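Local atomic coordinates of Non-ribosomal peptide synthetase (Streptomyces halstedii, PDB entry 3WV5), a protein that is a non-ribosomal peptide synthetase protein of the ANL clan of AMP-binding enzymes and holds (2S,3S)-3-methyl-aspartic acid in a pocket. Residues M285-S290 / R310-S315; R338-T343 / T425-H430; C345-I350 / L365-T370. All coordinates share one frame; numbering follows the deposited sequence.

Contact 1: residues M285-S290 / R310-S315; sequences MPIVPS and RMFTNS. With 2AS ((2S,3S)-3-methyl-aspartic acid), chain C.
M285 and F312 lie side by side on neighbouring parallel strands, and the thioether meets the ring at its edge: SD of M285 sits 3.8 Å from CE1 of F312, and the line from the sulfur to the ring centroid runs 80° off the ring normal, a Met-aromatic contact near the ring plane. With CG of M285 anti to the backbone N (chi1 -173°) and the chain extended beyond it, the sulfur is carried along the ring's flank. I287 joins them on the same face of the sheet. Its CD1 packs 3.8 Å from CB of F312, while its CG2 approaches the ring obliquely. The CG1 branch stands between the backbone N and the carbonyl carbon (chi1 52°), a placing that also brings it against CB of N314, the two side chains crossing at about a right angle. N314 turns OD1 to the ring of P289, 3.3 Å from its CD; the proline nitrogen has no hydrogen to give. The amide's ND2 bonds instead to the carbonyl of A317. On the other face, OG1 of T313 lies 3.5 Å from CA of P286. Between the strands, M285 N donates to M311 O and I287 N to T313 O, both at 2.9 Å, and T313 N to M285 O; S315 N to I287 O is weak. Just past the strand, OG of S315 donates to the ligand carboxylate oxygen OXT at 2.7 Å. The pairing belongs to a beta-alpha-beta unit in which helix 289-300 makes the crossover and packs L291, A292 and L295 against the M285, I287 and F312 face. Helix 246-258 touches P286 through F247 and K251, and strand 335-340 flanks strand 311-314 on its far side from strand 284-287.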
loop_
_atom_site.group_PDB
_atom_site.type_symbol
_atom_site.label_atom_id
_atom_site.label_comp_id
_atom_site.label_asym_id
_atom_site.label_seq_id
_atom_site.Cartn_x
_atom_site.Cartn_y
_atom_site.Cartn_z
ATOM N N MET A 285 -12.141 2.094 -5.893
ATOM C CA MET A 285 -11.584 0.785 -6.184
ATOM C C MET A 285 -10.303 0.863 -6.923
ATOM O O MET A 285 -10.300 1.282 -8.072
ATOM C CB MET A 285 -12.569 -0.040 -7.015
ATOM C CG MET A 285 -12.092 -1.486 -7.208
ATOM S SD MET A 285 -13.180 -2.471 -8.285
ATOM C CE MET A 285 -12.281 -3.990 -8.413
ATOM N N PRO A 286 -9.206 0.415 -6.301
ATOM C CA PRO A 286 -7.963 0.339 -7.068
ATOM C C PRO A 286 -7.986 -0.834 -7.996
ATOM O O PRO A 286 -8.488 -1.915 -7.631
ATOM C CB PRO A 286 -6.877 0.090 -6.005
ATOM C CG PRO A 286 -7.622 -0.496 -4.855
ATOM C CD PRO A 286 -9.005 0.097 -4.899
ATOM N N ILE A 287 -7.420 -0.639 -9.175
ATOM C CA ILE A 287 -7.457 -1.616 -10.154
ATOM C C ILE A 287 -6.107 -1.737 -10.776
ATOM O O ILE A 287 -5.245 -0.807 -10.735
ATOM C CB ILE A 287 -8.502 -1.329 -11.294
ATOM C CG1 ILE A 287 -8.312 0.063 -11.864
ATOM C CG2 ILE A 287 -9.908 -1.526 -10.784
ATOM C CD1 ILE A 287 -9.090 0.250 -13.188
ATOM N N VAL A 288 -5.994 -2.866 -11.433
ATOM C CA VAL A 288 -4.919 -3.129 -12.401
ATOM C C VAL A 288 -5.615 -3.575 -13.689
ATOM O O VAL A 288 -6.780 -3.934 -13.647
ATOM C CB VAL A 288 -4.037 -4.203 -11.629
ATOM C CG1 VAL A 288 -3.793 -5.399 -12.433
ATOM C CG2 VAL A 288 -2.774 -3.592 -11.024
ATOM N N PRO A 289 -4.952 -3.524 -14.855
ATOM C CA PRO A 289 -5.744 -3.813 -16.054
ATOM C C PRO A 289 -6.437 -5.192 -16.094
ATOM O O PRO A 289 -7.547 -5.326 -16.642
ATOM C CB PRO A 289 -4.722 -3.717 -17.165
ATOM C CG PRO A 289 -3.748 -2.725 -16.632
ATOM C CD PRO A 289 -3.605 -3.042 -15.204
ATOM N N SER A 290 -5.824 -6.206 -15.493
ATOM C CA SER A 290 -6.411 -7.524 -15.566
ATOM C C SER A 290 -7.647 -7.620 -14.651
ATOM O O SER A 290 -8.621 -8.307 -14.967
ATOM C CB SER A 290 -5.373 -8.572 -15.219
ATOM O OG SER A 290 -5.018 -8.392 -13.857
ATOM N N ARG A 310 -17.564 5.347 -7.581
ATOM C CA ARG A 310 -17.242 6.648 -8.117
ATOM C C ARG A 310 -15.849 6.799 -8.710
ATOM O O ARG A 310 -15.541 7.847 -9.361
ATOM C CB ARG A 310 -17.475 7.731 -7.038
ATOM C CG ARG A 310 -16.314 7.961 -6.023
ATOM C CD ARG A 310 -16.787 8.941 -4.937
ATOM N NE ARG A 310 -15.779 9.277 -3.945
ATOM C CZ ARG A 310 -14.800 10.167 -4.117
ATOM N NH1 ARG A 310 -14.664 10.778 -5.294
ATOM N NH2 ARG A 310 -13.917 10.409 -3.157
ATOM N N MET A 311 -14.958 5.838 -8.459
ATOM C CA MET A 311 -13.595 5.953 -8.963
ATOM C C MET A 311 -12.875 4.643 -9.038
ATOM O O MET A 311 -12.962 3.792 -8.118
ATOM C CB MET A 311 -12.769 6.956 -8.150
ATOM C CG MET A 311 -11.521 7.388 -8.849
ATOM S SD MET A 311 -10.500 8.532 -7.943
ATOM C CE MET A 311 -11.598 9.962 -7.813
ATOM N N PHE A 312 -12.219 4.440 -10.171
ATOM C CA PHE A 312 -11.280 3.370 -10.340
ATOM C C PHE A 312 -9.898 4.038 -10.509
ATOM O O PHE A 312 -9.786 4.997 -11.295
ATOM C CB PHE A 312 -11.613 2.546 -11.591
ATOM C CG PHE A 312 -12.942 1.872 -11.547
ATOM C CD1 PHE A 312 -13.090 0.659 -10.935
ATOM C CD2 PHE A 312 -14.060 2.469 -12.130
ATOM C CE1 PHE A 312 -14.317 0.025 -10.894
ATOM C CE2 PHE A 312 -15.310 1.869 -12.090
ATOM C CZ PHE A 312 -15.435 0.633 -11.489
ATOM N N THR A 313 -8.876 3.533 -9.825
ATOM C CA THR A 313 -7.546 4.111 -9.913
ATOM C C THR A 313 -6.606 3.003 -10.321
ATOM O O THR A 313 -6.394 2.052 -9.561
ATOM C CB THR A 313 -7.065 4.702 -8.559
ATOM O OG1 THR A 313 -7.041 3.668 -7.546
ATOM C CG2 THR A 313 -8.058 5.762 -8.130
ATOM N N ASN A 314 -6.078 3.161 -11.536
ATOM C CA ASN A 314 -5.253 2.167 -12.164
ATOM C C ASN A 314 -3.769 2.537 -12.092
ATOM O O ASN A 314 -3.384 3.704 -12.332
ATOM C CB ASN A 314 -5.662 1.942 -13.614
ATOM C CG ASN A 314 -4.848 0.846 -14.267
ATOM O OD1 ASN A 314 -5.161 -0.347 -14.157
ATOM N ND2 ASN A 314 -3.753 1.246 -14.918
ATOM N N SER A 315 -2.950 1.543 -11.682
ATOM C CA SER A 315 -1.520 1.659 -11.835
ATOM C C SER A 315 -0.962 0.292 -12.181
ATOM O O SER A 315 -1.705 -0.607 -12.470
ATOM C CB SER A 315 -0.849 2.183 -10.553
ATOM O OG SER A 315 0.370 2.820 -10.867
HETATM C C 2AS C . 2.007 2.715 -7.645
HETATM O O 2AS C . 1.389 2.655 -6.563
HETATM C CA 2AS C . 3.199 1.825 -7.949
HETATM N N 2AS C . 3.888 1.319 -6.704
HETATM C CB 2AS C . 2.734 0.644 -8.784
HETATM C CG 2AS C . 3.877 -0.334 -9.116
HETATM O OD1 2AS C . 3.633 -1.253 -9.901
HETATM C C4 2AS C . 1.663 -0.063 -7.993
HETATM O OD2 2AS C . 5.041 -0.265 -8.652
HETATM O OXT 2AS C . 1.606 3.471 -8.543
#

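Contact 2: residues R338-T343 / T425-H430; sequences RMYGQT and TGDYGH. With 2AS ((2S,3S)-3-methyl-aspartic acid), chain C.
The end of strand 335-340, where the chain runs on past the bound 3-methyl-aspartic acid, is tied by Y340 and Q342 to the corner that leads into strand 427-431. Y340 reaches across with its phenol: OH donates to OD2 of D427 at 2.6 Å, using the carboxylate's anti lone pair, the one directed away from the other oxygen. The two side chains come from opposite directions, and OD2 lies at the edge of the ring, near its plane, although ring and carboxylate planes are turned 50° apart. CG of Y340 is anti to the backbone N (chi1 152°), which extends the ring away from its own strand toward the aspartate. Q342 makes the second tie. Its extended chain delivers NE2 to the carbonyl oxygen of T425 at 3.1 Å, a fairly straight bond (163° at the hydrogen) that uses a carbonyl lone pair and stays in the amide plane. OE1 of the same amide rests 3.6 Å from CA of T425. The corner itself is an ST turn: T425 OG1 accepts from D427 N at 2.8 Å, so the turn sets the aspartate backbone next to the threonine while G426, at positive phi, carries the bend. T425 OG1 is also bonded to I390 O of strand 388-393, and the Y340 ring meets F439 edge-to-face. On the ligand side, the G341 carbonyl oxygen lies 3.5 Å from ligand OD2, and T343 N is also 3.5 Å from ligand OD2.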
loop_
_atom_site.group_PDB
_atom_site.type_symbol
_atom_site.label_atom_id
_atom_site.label_comp_id
_atom_site.label_asym_id
_atom_site.label_seq_id
_atom_site.Cartn_x
_atom_site.Cartn_y
_atom_site.Cartn_z
ATOM N N ARG A 338 -5.887 7.233 -14.485
ATOM C CA ARG A 338 -4.641 6.630 -14.823
ATOM C C ARG A 338 -3.524 7.150 -13.893
ATOM O O ARG A 338 -3.454 8.378 -13.592
ATOM C CB ARG A 338 -4.368 7.017 -16.269
ATOM C CG ARG A 338 -5.307 6.326 -17.263
ATOM C CD ARG A 338 -6.041 7.301 -18.214
ATOM N NE ARG A 338 -5.172 8.190 -18.900
ATOM C CZ ARG A 338 -5.453 9.414 -19.393
ATOM N NH1 ARG A 338 -6.613 10.012 -19.293
ATOM N NH2 ARG A 338 -4.498 10.009 -20.054
ATOM N N MET A 339 -2.665 6.224 -13.462
ATOM C CA MET A 339 -1.532 6.503 -12.637
ATOM C C MET A 339 -0.372 5.676 -13.109
ATOM O O MET A 339 -0.551 4.758 -13.910
ATOM C CB MET A 339 -1.816 6.166 -11.171
ATOM C CG MET A 339 -3.209 6.607 -10.763
ATOM S SD MET A 339 -3.653 6.498 -9.036
ATOM C CE MET A 339 -3.500 4.692 -8.778
ATOM N N TYR A 340 0.809 6.026 -12.634
ATOM C CA TYR A 340 2.035 5.301 -12.933
ATOM C C TYR A 340 2.932 5.465 -11.716
ATOM O O TYR A 340 3.011 6.540 -11.122
ATOM C CB TYR A 340 2.702 5.885 -14.204
ATOM C CG TYR A 340 4.200 5.748 -14.284
ATOM C CD1 TYR A 340 4.794 4.503 -14.357
ATOM C CD2 TYR A 340 5.026 6.884 -14.361
ATOM C CE1 TYR A 340 6.177 4.373 -14.478
ATOM C CE2 TYR A 340 6.410 6.778 -14.475
ATOM C CZ TYR A 340 6.978 5.510 -14.543
ATOM O OH TYR A 340 8.348 5.389 -14.630
ATOM N N GLY A 341 3.624 4.398 -11.342
ATOM C CA GLY A 341 4.559 4.452 -10.241
ATOM C C GLY A 341 5.564 3.318 -10.210
ATOM O O GLY A 341 5.487 2.351 -10.982
ATOM N N GLN A 342 6.508 3.471 -9.291
ATOM C CA GLN A 342 7.410 2.407 -8.873
ATOM C C GLN A 342 7.448 2.388 -7.396
ATOM O O GLN A 342 7.415 3.440 -6.769
ATOM C CB GLN A 342 8.844 2.679 -9.368
ATOM C CG GLN A 342 8.958 2.642 -10.846
ATOM C CD GLN A 342 10.382 2.712 -11.276
ATOM O OE1 GLN A 342 11.251 3.200 -10.553
ATOM N NE2 GLN A 342 10.644 2.222 -12.461
ATOM N N THR A 343 7.683 1.204 -6.831
ATOM C CA THR A 343 7.735 1.051 -5.394
ATOM C C THR A 343 8.837 1.961 -4.824
ATOM O O THR A 343 8.689 2.551 -3.762
ATOM C CB THR A 343 7.934 -0.430 -5.021
ATOM O OG1 THR A 343 6.814 -1.184 -5.471
ATOM C CG2 THR A 343 8.036 -0.576 -3.502
ATOM N N THR A 425 14.294 5.839 -12.994
ATOM C CA THR A 425 13.324 4.791 -13.089
ATOM C C THR A 425 13.771 3.715 -14.035
ATOM O O THR A 425 13.271 2.612 -13.982
ATOM C CB THR A 425 11.981 5.320 -13.639
ATOM O OG1 THR A 425 12.143 5.797 -14.985
ATOM C CG2 THR A 425 11.402 6.435 -12.715
ATOM N N GLY A 426 14.653 4.065 -14.961
ATOM C CA GLY A 426 14.966 3.187 -16.072
ATOM C C GLY A 426 13.808 3.044 -17.018
ATOM O O GLY A 426 13.867 2.164 -17.847
ATOM N N ASP A 427 12.749 3.868 -16.891
ATOM C CA ASP A 427 11.730 3.991 -17.937
ATOM C C ASP A 427 12.019 5.230 -18.768
ATOM O O ASP A 427 12.620 6.171 -18.266
ATOM C CB ASP A 427 10.313 4.142 -17.355
ATOM C CG ASP A 427 9.892 2.942 -16.563
ATOM O OD1 ASP A 427 10.302 1.847 -16.961
ATOM O OD2 ASP A 427 9.157 3.080 -15.554
ATOM N N TYR A 428 11.573 5.237 -20.021
ATOM C CA TYR A 428 11.882 6.334 -20.918
ATOM C C TYR A 428 10.595 6.999 -21.394
ATOM O O TYR A 428 9.590 6.349 -21.674
ATOM C CB TYR A 428 12.751 5.842 -22.108
ATOM C CG TYR A 428 14.185 5.587 -21.678
ATOM C CD1 TYR A 428 15.158 6.549 -21.867
ATOM C CD2 TYR A 428 14.535 4.413 -21.029
ATOM C CE1 TYR A 428 16.452 6.346 -21.438
ATOM C CE2 TYR A 428 15.814 4.192 -20.577
ATOM C CZ TYR A 428 16.764 5.175 -20.781
ATOM O OH TYR A 428 18.048 4.956 -20.381
ATOM N N GLY A 429 10.647 8.311 -21.500
ATOM C CA GLY A 429 9.576 9.043 -22.193
ATOM C C GLY A 429 9.811 10.545 -22.166
ATOM O O GLY A 429 10.946 11.001 -22.021
ATOM N N HIS A 430 8.732 11.304 -22.248
ATOM C CA HIS A 430 8.846 12.768 -22.268
ATOM C C HIS A 430 7.710 13.492 -21.550
ATOM O O HIS A 430 6.639 12.922 -21.301
ATOM C CB HIS A 430 8.917 13.273 -23.726
ATOM C CG HIS A 430 7.662 13.015 -24.486
ATOM N ND1 HIS A 430 7.350 11.771 -24.979
ATOM C CD2 HIS A 430 6.598 13.814 -24.759
ATOM C CE1 HIS A 430 6.176 11.833 -25.592
ATOM N NE2 HIS A 430 5.692 13.058 -25.463
HETATM C C 2AS C . 2.007 2.715 -7.645
HETATM O O 2AS C . 1.389 2.655 -6.563
HETATM C CA 2AS C . 3.199 1.825 -7.949
HETATM N N 2AS C . 3.888 1.319 -6.704
HETATM C CB 2AS C . 2.734 0.644 -8.784
HETATM C CG 2AS C . 3.877 -0.334 -9.116
HETATM O OD1 2AS C . 3.633 -1.253 -9.901
HETATM C C4 2AS C . 1.663 -0.063 -7.993
HETATM O OD2 2AS C . 5.041 -0.265 -8.652
HETATM O OXT 2AS C . 1.606 3.471 -8.543
#

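Contact 3: residues C345-I350 / L365-T370; sequences CKRISI and LPLPGT. With 2AS ((2S,3S)-3-methyl-aspartic acid), chain C.
L367, L365 and I350 bury the most surface here. L367 lays its isobutyl end against the opposite segment: CD2 packs 3.6 Å from CD1 of I350, the two side chains crossing obliquely, while CD1 sits 3.6 Å from the carbonyl oxygen of R347. Its backbone N donates to I348 O at 3.2 Å, from above the carbonyl plane. L365 and I350 form the hydrogen-bonded antiparallel pair: I350 N donates to L365 O at 2.9 Å, in the carbonyl plane, and L365 N returns one to I350 O, equally long, from well above the I350 carbonyl plane. Water 1 donates both to I348 O, just before strand 349-350, and to T370 OG1 in the type II turn L367-T370. In the loop before the strand, R347 NE donates almost straight to OXT of 3-methyl-aspartic acid at 2.8 Å. The bend at chi3 (-65°) turns the guanidinium edge to that carboxylate, and K346 NZ donates to its oxygen O at 3.0 Å. K346 O accepts from the ligand amine. Strands 349-350 and 362-366 form a beta hairpin; on its other side, strand 349-350 pairs with strand 335-340, where I348 and S349 both face Y340 in a classic bulge.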
loop_
_atom_site.group_PDB
_atom_site.type_symbol
_atom_site.label_atom_id
_atom_site.label_comp_id
_atom_site.label_asym_id
_atom_site.label_seq_id
_atom_site.Cartn_x
_atom_site.Cartn_y
_atom_site.Cartn_z
ATOM N N CYS A 345 9.558 4.950 -5.229
ATOM C CA CYS A 345 9.029 6.197 -4.665
ATOM C C CYS A 345 7.512 6.172 -4.466
ATOM O O CYS A 345 6.862 7.222 -4.466
ATOM C CB CYS A 345 9.372 7.373 -5.561
ATOM S SG CYS A 345 8.729 7.271 -7.233
ATOM N N LYS A 346 6.972 4.970 -4.266
ATOM C CA LYS A 346 5.523 4.665 -4.219
ATOM C C LYS A 346 4.813 4.947 -5.548
ATOM O O LYS A 346 4.371 4.016 -6.202
ATOM C CB LYS A 346 4.777 5.360 -3.076
ATOM C CG LYS A 346 3.242 5.325 -3.229
ATOM C CD LYS A 346 2.687 3.895 -3.434
ATOM C CE LYS A 346 1.177 3.908 -3.640
ATOM N NZ LYS A 346 0.635 2.531 -3.685
ATOM N N ARG A 347 4.761 6.217 -5.946
ATOM C CA ARG A 347 4.043 6.603 -7.145
ATOM C C ARG A 347 4.644 7.835 -7.754
ATOM O O ARG A 347 5.249 8.654 -7.063
ATOM C CB ARG A 347 2.558 6.784 -6.832
ATOM C CG ARG A 347 1.674 7.094 -8.031
ATOM C CD ARG A 347 0.179 6.878 -7.733
ATOM N NE ARG A 347 -0.054 5.481 -7.478
ATOM C CZ ARG A 347 -0.996 4.998 -6.676
ATOM N NH1 ARG A 347 -1.898 5.808 -6.090
ATOM N NH2 ARG A 347 -1.104 3.690 -6.513
ATOM N N ILE A 348 4.463 7.971 -9.070
ATOM C CA ILE A 348 5.162 8.985 -9.818
ATOM C C ILE A 348 4.246 10.048 -10.425
ATOM O O ILE A 348 4.502 11.259 -10.265
ATOM C CB ILE A 348 6.016 8.327 -10.894
ATOM C CG1 ILE A 348 7.193 7.626 -10.227
ATOM C CG2 ILE A 348 6.533 9.373 -11.846
ATOM C CD1 ILE A 348 7.937 6.686 -11.155
ATOM N N SER A 349 3.214 9.621 -11.106
ATOM C CA SER A 349 2.261 10.511 -11.716
ATOM C C SER A 349 0.843 9.993 -11.464
ATOM O O SER A 349 0.601 8.783 -11.409
ATOM C CB SER A 349 2.523 10.633 -13.229
ATOM O OG SER A 349 2.329 9.382 -13.904
ATOM N N ILE A 350 -0.085 10.940 -11.393
ATOM C CA ILE A 350 -1.522 10.722 -11.443
ATOM C C ILE A 350 -2.151 11.706 -12.445
ATOM O O ILE A 350 -1.853 12.929 -12.445
ATOM C CB ILE A 350 -2.166 10.915 -10.061
ATOM C CG1 ILE A 350 -1.628 9.872 -9.058
ATOM C CG2 ILE A 350 -3.666 10.753 -10.158
ATOM C CD1 ILE A 350 -2.041 10.168 -7.629
ATOM N N LEU A 365 0.202 13.950 -14.266
ATOM C CA LEU A 365 1.166 14.910 -13.735
ATOM C C LEU A 365 1.921 14.342 -12.551
ATOM O O LEU A 365 1.429 13.414 -11.919
ATOM C CB LEU A 365 0.404 16.135 -13.229
ATOM C CG LEU A 365 -0.277 16.900 -14.363
ATOM C CD1 LEU A 365 -1.367 17.815 -13.832
ATOM C CD2 LEU A 365 0.729 17.688 -15.199
ATOM N N PRO A 366 3.082 14.947 -12.201
ATOM C CA PRO A 366 3.776 14.578 -10.996
ATOM C C PRO A 366 2.889 14.604 -9.767
ATOM O O PRO A 366 1.966 15.376 -9.705
ATOM C CB PRO A 366 4.852 15.643 -10.838
ATOM C CG PRO A 366 4.956 16.311 -12.154
ATOM C CD PRO A 366 3.692 16.106 -12.879
ATOM N N LEU A 367 3.159 13.745 -8.789
ATOM C CA LEU A 367 2.500 13.894 -7.510
ATOM C C LEU A 367 2.744 15.333 -7.030
ATOM O O LEU A 367 3.834 15.849 -7.193
ATOM C CB LEU A 367 3.050 12.923 -6.498
ATOM C CG LEU A 367 2.814 11.411 -6.642
ATOM C CD1 LEU A 367 2.969 10.751 -5.276
ATOM C CD2 LEU A 367 1.438 11.093 -7.179
ATOM N N PRO A 368 1.722 15.990 -6.449
ATOM C CA PRO A 368 1.933 17.281 -5.795
ATOM C C PRO A 368 3.118 17.260 -4.801
ATOM O O PRO A 368 3.209 16.368 -3.942
ATOM C CB PRO A 368 0.670 17.472 -4.994
ATOM C CG PRO A 368 -0.334 16.648 -5.676
ATOM C CD PRO A 368 0.390 15.458 -6.196
ATOM N N GLY A 369 4.006 18.243 -4.915
ATOM C CA GLY A 369 5.223 18.309 -4.063
ATOM C C GLY A 369 6.417 17.516 -4.578
ATOM O O GLY A 369 7.370 17.364 -3.874
ATOM N N THR A 370 6.385 17.033 -5.817
ATOM C CA THR A 370 7.467 16.211 -6.346
ATOM C C THR A 370 7.785 16.744 -7.733
ATOM O O THR A 370 7.002 17.468 -8.276
ATOM C CB THR A 370 7.024 14.730 -6.465
ATOM O OG1 THR A 370 6.075 14.596 -7.546
ATOM C CG2 THR A 370 6.358 14.274 -5.215
HETATM C C 2AS C . 2.007 2.715 -7.645
HETATM O O 2AS C . 1.389 2.655 -6.563
HETATM C CA 2AS C . 3.199 1.825 -7.949
HETATM N N 2AS C . 3.888 1.319 -6.704
HETATM C CB 2AS C . 2.734 0.644 -8.784
HETATM C CG 2AS C . 3.877 -0.334 -9.116
HETATM O OD1 2AS C . 3.633 -1.253 -9.901
HETATM C C4 2AS C . 1.663 -0.063 -7.993
HETATM O OD2 2AS C . 5.041 -0.265 -8.652
HETATM O OXT 2AS C . 1.606 3.471 -8.543
HETATM O O HOH W 1 6.551 11.953 -8.697
HETATM O O HOH W 2 -0.965 14.392 -10.044
#

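How the contacts relate
From the N terminus, contact 1 comes first: it closes the crossover through helix 289-300, with 19 residues between its segments, and is complete before the others begin. Strand 311-314 then neighbours strand 335-340, so contact 1 touches contact 2 through N314 and M339. Contact 2 closes a far longer loop, from 338-343 to 425-430, and contact 3 is nested within it as a short hairpin. Backbone pairing of Y340 with I348 and S349 joins these two, whose centres lie about 10 Å apart. All three reach one mixed sheet, linking its parallel strands to the later antiparallel ones, and all touch the same bound 3-methyl-aspartic acid.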